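Local coordinates for protein major pollen allergen Pla l 1 (Plantago lanceolata, PDB 4Z8W) that is a secreted pollen allergen of the Ole e 1-like family that probably binds zinc, its wider biological role being unsettled, at residues E14-V19 with S30-A36; Q37-D41 with Y51-G55; Y70-I76 with T99-S105. The contacts are given in a common frame with arbitrary orientation. Where two conformers were deposited one is given. Numbering follows the deposited sequence.

Interaction 1 (E14-V19 with S30-A36); sequences EVYCNV and SERMAGA
Strand 14-18 is extended and pairs antiparallel with short strand 31-32. Tyr-16 faces Arg-32 as a non-hydrogen-bonded pair (CA to CA 4.3 Å). Cys-17 and Glu-31 form the hydrogen-bonded pair (CA to CA 5.1 Å). Glu-31 O accepts from Cys-17 N at 2.7 Å, and Glu-31 N gives to Cys-17 O at 3.0 Å. Met-33 N reaches Val-15 O at 3.0 Å. After Met-33 the chain swings out through Gly-35, at phi 89°, and returns at Ala-36.

The return makes a hollow on one side of the strand. Val-15, chi1 t, pushes CG1 into it, 3.7 Å from Ala-36 CB and 4.4 Å from Met-33 CB. Met-33 (t, t, m) runs out extended beside the strand, and its methyl CE lies 4.1 Å from Cys-17 CB. Phe-122 of strand 114-123 touches Val-15 and Met-33. A disulfide ties Cys-17 to Cys-86.

Tyr-16, chi1 m, lays its ring along 30-36. Its CD2 lies 3.8 Å from Ser-30 CB, and its OH sits over one face of the Arg-32 guanidinium, 3.6 Å from NH2. One water fills the gap at the end: it gives to Asn-18 OD1 (2.8 Å) and accepts from Val-19 N (3.1 Å) and Ser-30 OG (2.7 Å). Asn-18 OD1 also accepts from Cys-20 N, and Ser-30 OG from Asn-27 N.

The arrangement is a short edge strand added to a sheet of the Ole e 1-like fold. Backbone bonds set its register whatever the side chains; a salt bridge from Glu-31 to Arg-83 and a bond from Arg-32 NH1 to Asp-60 O fasten it.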
ATOM      1  N   GLU A  14       1.376   0.042   5.983  1.00 25.66           N
ATOM      2  CA  GLU A  14       2.632  -0.720   6.083  0.80 28.49           C
ATOM      3  C   GLU A  14       3.010  -1.453   4.788  1.00 26.31           C
ATOM      4  O   GLU A  14       2.108  -1.868   4.043  1.00 23.30           O
ATOM      5  CB  GLU A  14       2.529  -1.760   7.216  0.80 28.09           C
ATOM      6  CG  GLU A  14       2.491  -1.192   8.634  0.80 35.84           C
ATOM      7  CD  GLU A  14       1.101  -0.707   9.005  0.80 43.49           C
ATOM      8  OE1 GLU A  14       0.177  -1.554   9.080  0.80 47.09           O
ATOM      9  OE2 GLU A  14       0.929   0.507   9.230  0.80 45.01           O
ATOM     10  N   VAL A  15       4.314  -1.667   4.534  1.00 24.05           N
ATOM     11  CA  VAL A  15       4.728  -2.538   3.438  1.00 22.67           C
ATOM     12  C   VAL A  15       5.634  -3.629   4.044  1.00 24.23           C
ATOM     13  O   VAL A  15       6.537  -3.307   4.825  1.00 25.99           O
ATOM     14  CB  VAL A  15       5.487  -1.725   2.343  1.00 19.83           C
ATOM     15  CG1 VAL A  15       6.064  -2.634   1.232  1.00 18.70           C
ATOM     16  CG2 VAL A  15       4.525  -0.712   1.723  1.00 19.19           C
ATOM     17  N   TYR A  16       5.418  -4.880   3.665  1.00 22.42           N
ATOM     18  CA  TYR A  16       6.258  -5.985   4.069  1.00 23.85           C
ATOM     19  C   TYR A  16       6.944  -6.708   2.858  1.00 22.39           C
ATOM     20  O   TYR A  16       6.489  -6.605   1.708  1.00 24.49           O
ATOM     21  CB  TYR A  16       5.378  -7.059   4.791  1.00 24.12           C
ATOM     22  CG  TYR A  16       4.800  -6.641   6.112  1.00 25.84           C
ATOM     23  CD1 TYR A  16       3.666  -5.790   6.174  1.00 25.11           C
ATOM     24  CD2 TYR A  16       5.390  -7.038   7.289  1.00 25.09           C
ATOM     25  CE1 TYR A  16       3.126  -5.408   7.383  1.00 29.15           C
ATOM     26  CE2 TYR A  16       4.843  -6.632   8.509  1.00 26.56           C
ATOM     27  CZ  TYR A  16       3.730  -5.798   8.543  1.00 28.55           C
ATOM     28  OH  TYR A  16       3.173  -5.399   9.765  1.00 32.47           O
ATOM     29  N   CYS A  17       7.894  -7.564   3.176  1.00 23.92           N
ATOM     30  CA  CYS A  17       8.371  -8.638   2.266  1.00 25.68           C
ATOM     31  C   CYS A  17       7.652  -9.936   2.793  1.00 23.56           C
ATOM     32  O   CYS A  17       7.816 -10.321   3.919  1.00 24.22           O
ATOM     33  CB  CYS A  17       9.907  -8.827   2.395  1.00 26.61           C
ATOM     34  SG  CYS A  17      10.487 -10.243   1.366  1.00 30.52           S
ATOM     35  N   ASN A  18       6.850 -10.584   1.934  1.00 24.77           N
ATOM     36  CA  ASN A  18       6.342 -11.932   2.207  1.00 21.46           C
ATOM     37  C   ASN A  18       7.485 -12.874   1.757  1.00 24.81           C
ATOM     38  O   ASN A  18       7.786 -12.946   0.568  1.00 21.90           O
ATOM     39  CB  ASN A  18       5.046 -12.134   1.432  1.00 20.90           C
ATOM     40  CG  ASN A  18       4.658 -13.623   1.281  1.00 19.34           C
ATOM     41  OD1 ASN A  18       4.992 -14.437   2.168  1.00 23.95           O
ATOM     42  ND2 ASN A  18       3.959 -13.968   0.197  1.00 22.02           N
ATOM     43  N   VAL A  19       8.065 -13.630   2.696  1.00 24.21           N
ATOM     44  CA  VAL A  19       9.162 -14.537   2.391  1.00 25.56           C
ATOM     45  C   VAL A  19       8.716 -15.922   1.851  1.00 29.50           C
ATOM     46  O   VAL A  19       9.536 -16.824   1.628  1.00 26.66           O
ATOM     47  CB  VAL A  19      10.098 -14.642   3.590  1.00 26.77           C
ATOM     48  CG1 VAL A  19      10.487 -13.233   4.097  1.00 27.87           C
ATOM     49  CG2 VAL A  19       9.417 -15.390   4.770  1.00 23.57           C
ATOM     50  N   SER A  30       6.554 -12.619   7.746  1.00 31.93           N
ATOM     51  CA  SER A  30       6.668 -11.383   6.964  1.00 28.75           C
ATOM     52  C   SER A  30       7.607 -10.345   7.639  1.00 29.77           C
ATOM     53  O   SER A  30       7.659 -10.270   8.873  1.00 27.90           O
ATOM     54  CB  SER A  30       5.291 -10.820   6.620  1.00 23.34           C
ATOM     55  OG  SER A  30       4.540 -11.854   5.932  1.00 26.63           O
ATOM     56  N   GLU A  31       8.390  -9.612   6.821  1.00 26.70           N
ATOM     57  CA  GLU A  31       9.381  -8.612   7.311  1.00 27.10           C
ATOM     58  C   GLU A  31       9.038  -7.217   6.829  1.00 23.36           C
ATOM     59  O   GLU A  31       8.917  -7.020   5.638  1.00 25.14           O
ATOM     60  CB  GLU A  31      10.774  -8.967   6.694  1.00 26.47           C
ATOM     61  CG  GLU A  31      11.229 -10.362   7.137  1.00 31.90           C
ATOM     62  CD  GLU A  31      12.552 -10.835   6.525  1.00 35.02           C
ATOM     63  OE1 GLU A  31      13.236 -10.078   5.781  1.00 35.89           O
ATOM     64  OE2 GLU A  31      12.880 -11.996   6.799  1.00 37.38           O
ATOM     65  N   ARG A  32       8.868  -6.286   7.746  1.00 28.14           N
ATOM     66  CA  ARG A  32       8.706  -4.855   7.453  1.00 30.26           C
ATOM     67  C   ARG A  32       9.785  -4.361   6.493  1.00 31.11           C
ATOM     68  O   ARG A  32      10.936  -4.641   6.694  1.00 28.57           O
ATOM     69  CB  ARG A  32       8.771  -4.066   8.777  1.00 32.46           C
ATOM     70  CG  ARG A  32       7.569  -4.330   9.720  1.00 36.87           C
ATOM     71  CD  ARG A  32       7.713  -3.830  11.171  1.00 38.09           C
ATOM     72  NE  ARG A  32       6.444  -4.024  11.901  1.00 46.87           N
ATOM     73  CZ  ARG A  32       5.395  -3.174  11.885  1.00 53.71           C
ATOM     74  NH1 ARG A  32       5.454  -2.020  11.210  1.00 44.48           N
ATOM     75  NH2 ARG A  32       4.275  -3.474  12.560  1.00 52.78           N
ATOM     76  N   MET A  33       9.415  -3.653   5.429  1.00 25.87           N
ATOM     77  CA  MET A  33      10.398  -3.173   4.433  1.00 27.94           C
ATOM     78  C   MET A  33      10.533  -1.618   4.467  1.00 31.69           C
ATOM     79  O   MET A  33       9.581  -0.893   4.115  1.00 27.65           O
ATOM     80  CB  MET A  33       9.985  -3.594   3.001  1.00 26.69           C
ATOM     81  CG  MET A  33      10.930  -3.115   1.899  1.00 21.08           C
ATOM     82  SD  MET A  33      10.459  -3.517   0.238  1.00 25.79           S
ATOM     83  CE  MET A  33      10.373  -5.311   0.367  1.00 28.23           C
ATOM     84  N   ALA A  34      11.731  -1.130   4.819  1.00 27.34           N
ATOM     85  CA  ALA A  34      12.137   0.263   4.676  1.00 28.16           C
ATOM     86  C   ALA A  34      12.521   0.607   3.270  1.00 30.95           C
ATOM     87  O   ALA A  34      13.156  -0.179   2.560  1.00 33.66           O
ATOM     88  CB  ALA A  34      13.320   0.579   5.636  1.00 36.15           C
ATOM     89  N   GLY A  35      12.146   1.806   2.842  1.00 27.13           N
ATOM     90  CA  GLY A  35      12.617   2.310   1.538  1.00 24.23           C
ATOM     91  C   GLY A  35      11.721   1.922   0.421  1.00 30.37           C
ATOM     92  O   GLY A  35      12.045   2.187  -0.727  1.00 27.10           O
ATOM     93  N   ALA A  36      10.592   1.226   0.717  1.00 25.89           N
ATOM     94  CA  ALA A  36       9.708   0.865  -0.374  1.00 28.66           C
ATOM     95  C   ALA A  36       9.058   2.144  -0.856  1.00 26.47           C
ATOM     96  O   ALA A  36       8.832   3.041  -0.087  1.00 28.53           O
ATOM     97  CB  ALA A  36       8.599  -0.135   0.079  1.00 23.11           C
TER
HETATM   98  O   HOH W   1       5.794 -13.971   4.790  1.00 26.44           O

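Interaction 2 (Q37-D41 with Y51-G55); sequences QVQLD and YSIGG
Both segments are extended strands, 4.5 Å apart at closest axis approach and at 163° between their directions. Val-38 with Gly-55 and Leu-40 with Ile-53 are hydrogen-bonded pairs. Gln-39 with Gly-54 and Asp-41 with Ser-52 are non-hydrogen-bonded pairs.

Val-38 N gives to Gly-55 O at 3.0 Å; the return bond, Gly-55 N to Val-38 O, is weak at 3.3 Å. Leu-40 N gives to Ile-53 O at 2.7 Å, and Ile-53 N to Leu-40 O at 2.8 Å. The alternate residues, Gln-37, Gln-39 and Asp-41, make backbone bonds with strand 74-80 on the other edge.

Asp-41 OD1, with chi1 m, takes two donors: Ser-52 OG at a very short 2.4 Å and Gln-39 NE2 at 2.8 Å. Tyr-51 OH is satisfied by Val-68 N.

On the face of Val-38, Leu-40 and Ile-53 the contact is apolar. Leu-40 (t, p) places CD2 3.6 Å from Ile-53 CG2 and 4.3 Å from Tyr-51 CE2, at the ring edge. Strand 62-68 touches this face. The polar face carries Gln-39, Asp-41 and Ser-52.

This is a beta hairpin at the edge of an antiparallel sheet, one layer of the Ole e 1-like beta fold.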
ATOM      1  N   GLN A  37       8.688   2.180  -2.137  1.00 28.91           N
ATOM      2  CA  GLN A  37       7.973   3.306  -2.661  1.00 30.01           C
ATOM      3  C   GLN A  37       6.544   2.882  -3.020  1.00 26.78           C
ATOM      4  O   GLN A  37       6.342   1.887  -3.731  1.00 24.08           O
ATOM      5  CB  GLN A  37       8.697   3.868  -3.889  1.00 31.14           C
ATOM      6  CG  GLN A  37      10.109   4.442  -3.576  1.00 36.80           C
ATOM      7  CD  GLN A  37      10.977   4.637  -4.827  1.00 43.15           C
ATOM      8  OE1 GLN A  37      10.475   4.885  -5.956  1.00 45.12           O
ATOM      9  NE2 GLN A  37      12.266   4.465  -4.652  1.00 40.58           N
ATOM     10  N   VAL A  38       5.588   3.722  -2.587  1.00 26.89           N
ATOM     11  CA  VAL A  38       4.157   3.503  -2.781  1.00 21.48           C
ATOM     12  C   VAL A  38       3.555   4.736  -3.487  1.00 25.19           C
ATOM     13  O   VAL A  38       4.184   5.800  -3.588  1.00 28.46           O
ATOM     14  CB  VAL A  38       3.432   3.189  -1.444  1.00 22.23           C
ATOM     15  CG1 VAL A  38       4.065   2.001  -0.681  1.00 20.41           C
ATOM     16  CG2 VAL A  38       3.478   4.396  -0.518  1.00 21.44           C
ATOM     17  N   GLN A  39       2.362   4.604  -4.031  1.00 23.91           N
ATOM     18  CA  GLN A  39       1.722   5.753  -4.628  1.00 27.71           C
ATOM     19  C   GLN A  39       0.207   5.703  -4.389  1.00 26.24           C
ATOM     20  O   GLN A  39      -0.435   4.654  -4.643  1.00 23.93           O
ATOM     21  CB  GLN A  39       2.001   5.749  -6.134  1.00 31.57           C
ATOM     22  CG  GLN A  39       1.407   6.932  -6.892  1.00 36.92           C
ATOM     23  CD  GLN A  39       1.975   7.014  -8.285  1.00 41.02           C
ATOM     24  OE1 GLN A  39       3.210   7.002  -8.451  1.00 43.07           O
ATOM     25  NE2 GLN A  39       1.098   7.027  -9.297  1.00 37.09           N
ATOM     26  N   LEU A  40      -0.295   6.805  -3.846  1.00 26.32           N
ATOM     27  CA  LEU A  40      -1.765   7.137  -3.784  1.00 26.92           C
ATOM     28  C   LEU A  40      -2.281   7.743  -5.101  1.00 25.34           C
ATOM     29  O   LEU A  40      -1.698   8.708  -5.619  1.00 27.80           O
ATOM     30  CB  LEU A  40      -2.053   8.064  -2.585  1.00 24.18           C
ATOM     31  CG  LEU A  40      -3.514   8.649  -2.625  1.00 29.94           C
ATOM     32  CD1 LEU A  40      -4.554   7.553  -2.363  1.00 28.03           C
ATOM     33  CD2 LEU A  40      -3.755   9.845  -1.691  1.00 31.99           C
ATOM     34  N   ASP A  41      -3.300   7.136  -5.710  1.00 24.20           N
ATOM     35  CA  ASP A  41      -3.954   7.637  -6.921  1.00 28.00           C
ATOM     36  C   ASP A  41      -5.438   7.716  -6.679  1.00 26.27           C
ATOM     37  O   ASP A  41      -6.042   6.712  -6.213  1.00 23.67           O
ATOM     38  CB  ASP A  41      -3.730   6.683  -8.111  1.00 28.80           C
ATOM     39  CG  ASP A  41      -2.231   6.567  -8.494  1.00 36.02           C
ATOM     40  OD1 ASP A  41      -1.585   7.606  -8.668  1.00 36.29           O
ATOM     41  OD2 ASP A  41      -1.688   5.454  -8.531  1.00 41.78           O
ATOM     42  N   TYR A  51      -5.455  12.867  -9.196  1.00 37.14           N
ATOM     43  CA  TYR A  51      -4.701  13.348  -8.024  1.00 30.39           C
ATOM     44  C   TYR A  51      -3.870  12.162  -7.596  1.00 35.53           C
ATOM     45  O   TYR A  51      -4.430  11.043  -7.429  1.00 32.24           O
ATOM     46  CB  TYR A  51      -5.619  13.792  -6.905  1.00 35.75           C
ATOM     47  CG  TYR A  51      -4.951  14.221  -5.621  1.00 36.99           C
ATOM     48  CD1 TYR A  51      -4.501  15.513  -5.470  1.00 38.88           C
ATOM     49  CD2 TYR A  51      -4.799  13.331  -4.527  1.00 38.56           C
ATOM     50  CE1 TYR A  51      -3.916  15.970  -4.296  1.00 35.38           C
ATOM     51  CE2 TYR A  51      -4.167  13.767  -3.346  1.00 38.84           C
ATOM     52  CZ  TYR A  51      -3.720  15.098  -3.252  1.00 40.93           C
ATOM     53  OH  TYR A  51      -3.116  15.595  -2.093  1.00 42.13           O
ATOM     54  N   SER A  52      -2.570  12.405  -7.447  0.50 28.24           N
ATOM     55  CA  SER A  52      -1.584  11.353  -7.161  0.50 31.86           C
ATOM     56  C   SER A  52      -0.558  11.871  -6.201  0.50 30.98           C
ATOM     57  O   SER A  52      -0.196  13.024  -6.314  0.50 25.92           O
ATOM     58  CB  SER A  52      -0.836  10.959  -8.427  0.50 32.78           C
ATOM     59  OG  SER A  52      -1.554   9.986  -9.128  0.50 33.41           O
ATOM     60  N   ILE A  53      -0.120  11.040  -5.260  1.00 32.93           N
ATOM     61  CA  ILE A  53       0.975  11.400  -4.338  1.00 34.75           C
ATOM     62  C   ILE A  53       1.816  10.146  -3.979  1.00 37.51           C
ATOM     63  O   ILE A  53       1.257   9.067  -3.743  1.00 35.90           O
ATOM     64  CB  ILE A  53       0.526  12.179  -3.125  1.00 36.39           C
ATOM     65  CG1 ILE A  53       1.550  12.047  -2.005  1.00 39.86           C
ATOM     66  CG2 ILE A  53      -0.844  11.795  -2.695  1.00 42.79           C
ATOM     67  CD1 ILE A  53       0.941  12.195  -0.655  1.00 45.13           C
ATOM     68  N   GLY A  54       3.149  10.314  -3.980  1.00 36.40           N
ATOM     69  CA  GLY A  54       4.118   9.233  -3.773  1.00 37.66           C
ATOM     70  C   GLY A  54       4.847   9.436  -2.457  1.00 35.37           C
ATOM     71  O   GLY A  54       4.833  10.525  -1.942  1.00 37.28           O
ATOM     72  N   GLY A  55       5.368   8.367  -1.847  1.00 30.87           N
ATOM     73  CA  GLY A  55       6.236   8.476  -0.653  1.00 26.09           C
ATOM     74  C   GLY A  55       6.900   7.117  -0.401  1.00 26.53           C
ATOM     75  O   GLY A  55       6.623   6.104  -1.108  1.00 28.76           O
TER

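Interaction 3 (Y70-I76 with T99-S105); sequences YHEDCEI and TSKVDLS. With ZN (zinc ion), chain B.
Backbone bonds join both ends. Ile-76 N gives to Ser-100 O at 2.8 Å, and Ser-100 N to Ile-76 O at 2.9 Å. Glu-75 and Lys-101 form a non-hydrogen-bonded pair, CA to CA 4.4 Å. The strands run antiparallel at 142°. Beyond a weak bond from Val-102 N to Cys-74 O (3.4 Å) they part, and rejoin where His-71 N gives to Leu-104 O at 2.9 Å. A water bridges the gap, giving to His-71 O and accepting from Leu-104 N, both at 2.8 Å.

Apolar contacts face inward. Cys-74 CB meets Val-102 CG1 at 3.6 Å, Cys-74 SG meets Leu-104 CD1 at 3.8 Å, and Ile-76 CD1 lies 3.8 Å from Val-102 CG1. Strand 100-102 is the outermost of its antiparallel sheet within the chain; Val-11 of strand 8-18, in the other sheet, touches Ile-76, Val-102 and Leu-104. A disulfide ties Cys-74 to Cys-42.

Two polar bonds involve Ser-105. Its OG gives to Glu-72 OE2 at 2.7 Å. Asp-103 OD1 accepts from Ser-105 N at 2.8 Å in an Asx turn.

Metal binding falls to Asp-73. At phi 61° it turns away from 99-105 and binds zinc through OD1 at 2.0 Å, with Asp-45 as second ligand.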
ATOM      1  N   TYR A  70     -10.542  16.671   0.186  1.00 36.00           N
ATOM      2  CA  TYR A  70     -11.240  15.376   0.259  1.00 37.23           C
ATOM      3  C   TYR A  70     -11.115  14.716  -1.123  1.00 33.12           C
ATOM      4  O   TYR A  70     -10.922  15.427  -2.132  1.00 29.74           O
ATOM      5  CB  TYR A  70     -12.722  15.537   0.667  1.00 38.18           C
ATOM      6  CG  TYR A  70     -12.932  16.134   2.044  1.00 35.77           C
ATOM      7  CD1 TYR A  70     -12.915  15.342   3.188  1.00 37.63           C
ATOM      8  CD2 TYR A  70     -13.189  17.530   2.187  1.00 45.45           C
ATOM      9  CE1 TYR A  70     -13.143  15.913   4.452  1.00 40.40           C
ATOM     10  CE2 TYR A  70     -13.421  18.111   3.429  1.00 39.02           C
ATOM     11  CZ  TYR A  70     -13.397  17.301   4.543  1.00 43.24           C
ATOM     12  OH  TYR A  70     -13.629  17.863   5.762  1.00 43.46           O
ATOM     13  N   HIS A  71     -11.211  13.381  -1.204  1.00 31.52           N
ATOM     14  CA  HIS A  71     -11.120  12.740  -2.532  1.00 29.44           C
ATOM     15  C   HIS A  71     -11.972  11.530  -2.577  1.00 26.91           C
ATOM     16  O   HIS A  71     -12.434  11.051  -1.540  1.00 29.83           O
ATOM     17  CB  HIS A  71      -9.660  12.391  -2.955  1.00 34.18           C
ATOM     18  CG  HIS A  71      -8.724  13.562  -2.976  1.00 32.14           C
ATOM     19  ND1 HIS A  71      -8.451  14.296  -4.113  1.00 33.77           N
ATOM     20  CD2 HIS A  71      -8.023  14.153  -1.973  1.00 32.27           C
ATOM     21  CE1 HIS A  71      -7.628  15.288  -3.812  1.00 27.20           C
ATOM     22  NE2 HIS A  71      -7.363  15.232  -2.520  1.00 31.56           N
ATOM     23  N   GLU A  72     -12.231  11.055  -3.798  1.00 26.53           N
ATOM     24  CA  GLU A  72     -12.982   9.802  -4.026  1.00 29.30           C
ATOM     25  C   GLU A  72     -12.155   8.929  -4.950  1.00 26.40           C
ATOM     26  O   GLU A  72     -11.238   9.451  -5.676  1.00 22.27           O
ATOM     27  CB  GLU A  72     -14.397  10.091  -4.686  1.00 27.35           C
ATOM     28  CG  GLU A  72     -15.375  10.971  -3.855  1.00 28.57           C
ATOM     29  CD  GLU A  72     -15.888  10.360  -2.518  1.00 28.54           C
ATOM     30  OE1 GLU A  72     -15.587   9.188  -2.224  1.00 30.69           O
ATOM     31  OE2 GLU A  72     -16.636  11.046  -1.754  1.00 26.85           O
ATOM     32  N   ASP A  73     -12.433   7.630  -4.872  1.00 24.87           N
ATOM     33  CA  ASP A  73     -11.877   6.608  -5.767  1.00 29.74           C
ATOM     34  C   ASP A  73     -10.377   6.640  -5.594  1.00 29.29           C
ATOM     35  O   ASP A  73      -9.634   6.760  -6.562  1.00 28.68           O
ATOM     36  CB  ASP A  73     -12.251   6.802  -7.253  1.00 28.27           C
ATOM     37  CG  ASP A  73     -13.714   7.110  -7.450  1.00 35.84           C
ATOM     38  OD1 ASP A  73     -14.550   6.456  -6.842  1.00 30.26           O
ATOM     39  OD2 ASP A  73     -14.045   8.004  -8.237  1.00 42.35           O
ATOM     40  N   CYS A  74      -9.953   6.475  -4.341  1.00 24.26           N
ATOM     41  CA  CYS A  74      -8.542   6.515  -3.998  1.00 25.54           C
ATOM     42  C   CYS A  74      -7.996   5.153  -3.637  1.00 26.64           C
ATOM     43  O   CYS A  74      -8.640   4.401  -2.849  1.00 25.09           O
ATOM     44  CB  CYS A  74      -8.370   7.412  -2.778  1.00 28.68           C
ATOM     45  SG  CYS A  74      -8.864   9.113  -3.085  1.00 35.78           S
ATOM     46  N   GLU A  75      -6.771   4.869  -4.069  1.00 22.38           N
ATOM     47  CA  GLU A  75      -6.127   3.659  -3.633  1.00 22.84           C
ATOM     48  C   GLU A  75      -4.636   3.719  -3.679  1.00 23.23           C
ATOM     49  O   GLU A  75      -4.051   4.527  -4.451  1.00 24.28           O
ATOM     50  CB  GLU A  75      -6.650   2.408  -4.381  1.00 30.38           C
ATOM     51  CG  GLU A  75      -6.234   2.364  -5.821  1.00 39.85           C
ATOM     52  CD  GLU A  75      -7.142   1.431  -6.652  1.00 48.82           C
ATOM     53  OE1 GLU A  75      -6.686   0.988  -7.707  1.00 54.12           O
ATOM     54  OE2 GLU A  75      -8.307   1.186  -6.283  1.00 53.27           O
ATOM     55  N   ILE A  76      -4.016   2.902  -2.825  1.00 22.11           N
ATOM     56  CA  ILE A  76      -2.560   2.865  -2.679  1.00 21.72           C
ATOM     57  C   ILE A  76      -1.999   1.633  -3.401  1.00 26.21           C
ATOM     58  O   ILE A  76      -2.432   0.474  -3.134  1.00 21.96           O
ATOM     59  CB  ILE A  76      -2.075   2.939  -1.225  1.00 22.48           C
ATOM     60  CG1 ILE A  76      -2.440   4.266  -0.573  1.00 27.41           C
ATOM     61  CG2 ILE A  76      -0.524   2.920  -1.178  1.00 21.89           C
ATOM     62  CD1 ILE A  76      -3.874   4.309  -0.107  1.00 31.96           C
ATOM     63  N   THR A  99      -4.593  -3.443  -4.433  1.00 32.54           N
ATOM     64  CA  THR A  99      -4.228  -2.087  -3.984  1.00 29.92           C
ATOM     65  C   THR A  99      -4.963  -1.944  -2.656  1.00 31.47           C
ATOM     66  O   THR A  99      -5.944  -2.692  -2.416  1.00 28.39           O
ATOM     67  CB  THR A  99      -4.671  -0.987  -4.985  1.00 27.37           C
ATOM     68  OG1 THR A  99      -6.067  -1.074  -5.122  1.00 33.83           O
ATOM     69  CG2 THR A  99      -4.067  -1.190  -6.360  1.00 31.09           C
ATOM     70  N   SER A 100      -4.518  -0.995  -1.809  1.00 26.19           N
ATOM     71  CA  SER A 100      -5.205  -0.708  -0.566  1.00 29.88           C
ATOM     72  C   SER A 100      -6.135   0.482  -0.735  1.00 30.38           C
ATOM     73  O   SER A 100      -5.684   1.582  -1.029  1.00 27.79           O
ATOM     74  CB  SER A 100      -4.214  -0.473   0.600  1.00 25.36           C
ATOM     75  OG  SER A 100      -3.636  -1.726   0.912  1.00 31.42           O
ATOM     76  N   LYS A 101      -7.427   0.280  -0.466  1.00 23.57           N
ATOM     77  CA  LYS A 101      -8.353   1.370  -0.624  1.00 26.12           C
ATOM     78  C   LYS A 101      -8.266   2.280   0.604  1.00 23.89           C
ATOM     79  O   LYS A 101      -7.972   1.848   1.717  1.00 28.01           O
ATOM     80  CB  LYS A 101      -9.803   0.817  -0.744  1.00 29.81           C
ATOM     81  CG  LYS A 101     -10.183   0.416  -2.184  1.00 38.12           C
ATOM     82  CD  LYS A 101      -9.101  -0.340  -2.877  1.00 35.29           C
ATOM     83  CE  LYS A 101      -9.610  -1.132  -4.086  1.00 43.51           C
ATOM     84  NZ  LYS A 101      -8.806  -2.384  -4.032  1.00 39.04           N
ATOM     85  N   VAL A 102      -8.628   3.516   0.415  1.00 22.60           N
ATOM     86  CA  VAL A 102      -8.677   4.432   1.526  1.00 26.29           C
ATOM     87  C   VAL A 102      -9.920   5.276   1.351  1.00 28.91           C
ATOM     88  O   VAL A 102     -10.349   5.559   0.220  1.00 23.46           O
ATOM     89  CB  VAL A 102      -7.404   5.323   1.623  1.00 23.74           C
ATOM     90  CG1 VAL A 102      -7.188   6.167   0.367  1.00 27.55           C
ATOM     91  CG2 VAL A 102      -7.362   6.163   2.886  1.00 21.72           C
ATOM     92  N   ASP A 103     -10.457   5.710   2.489  1.00 28.62           N
ATOM     93  CA  ASP A 103     -11.633   6.604   2.553  1.00 31.13           C
ATOM     94  C   ASP A 103     -11.168   8.006   2.896  1.00 26.93           C
ATOM     95  O   ASP A 103     -10.762   8.280   4.026  1.00 29.51           O
ATOM     96  CB  ASP A 103     -12.620   6.084   3.615  1.00 31.02           C
ATOM     97  CG  ASP A 103     -13.722   7.092   3.968  1.00 36.42           C
ATOM     98  OD1 ASP A 103     -13.955   8.062   3.198  1.00 32.45           O
ATOM     99  OD2 ASP A 103     -14.381   6.869   5.033  1.00 35.33           O
ATOM    100  N   LEU A 104     -11.263   8.890   1.916  1.00 22.36           N
ATOM    101  CA  LEU A 104     -10.939  10.307   2.100  1.00 27.72           C
ATOM    102  C   LEU A 104     -12.212  11.136   1.782  1.00 28.82           C
ATOM    103  O   LEU A 104     -12.106  12.321   1.379  1.00 29.07           O
ATOM    104  CB  LEU A 104      -9.779  10.780   1.176  1.00 24.59           C
ATOM    105  CG  LEU A 104      -8.441  10.005   1.483  1.00 25.85           C
ATOM    106  CD1 LEU A 104      -7.449  10.185   0.314  1.00 25.17           C
ATOM    107  CD2 LEU A 104      -7.776  10.456   2.814  1.00 26.95           C
ATOM    108  N   SER A 105     -13.386  10.505   1.968  1.00 25.80           N
ATOM    109  CA  SER A 105     -14.677  11.165   1.611  1.00 29.63           C
ATOM    110  C   SER A 105     -15.080  12.169   2.690  1.00 31.58           C
ATOM    111  O   SER A 105     -15.006  11.863   3.934  1.00 28.90           O
ATOM    112  CB  SER A 105     -15.829  10.133   1.453  1.00 31.92           C
ATOM    113  OG  SER A 105     -17.014  10.708   0.877  1.00 30.67           O
TER
HETATM  114 ZN    ZN B 201     -16.394   7.047  -7.401  1.00 30.27          ZN
HETATM  115  O   HOH W   2     -12.571   8.419  -0.525  1.00 26.09           O

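In the fold
Interactions 2 and 3 share one antiparallel sheet, in the order 51-56, 37-42, 74-80, 100-102. They meet directly: Asp-41 O lies 2.9 Å from Glu-75 N, a probable hydrogen bond, and the rings of Tyr-51 and His-71 stack. Interaction 1 belongs to the other sheet. It touches interaction 2 where Val-15 CG2 packs 3.7 Å from Val-38 CG1, but lies on the opposite side of the chain's centre from interaction 3, about 22 Å between centres. Interaction 2 is a surface contact with a continuous ladder, one bond of it weak; interactions 1 and 3 are partly buried and less regular. Both hold a disulfide cysteine and a bridging water, while interaction 3 also carries a zinc ligand.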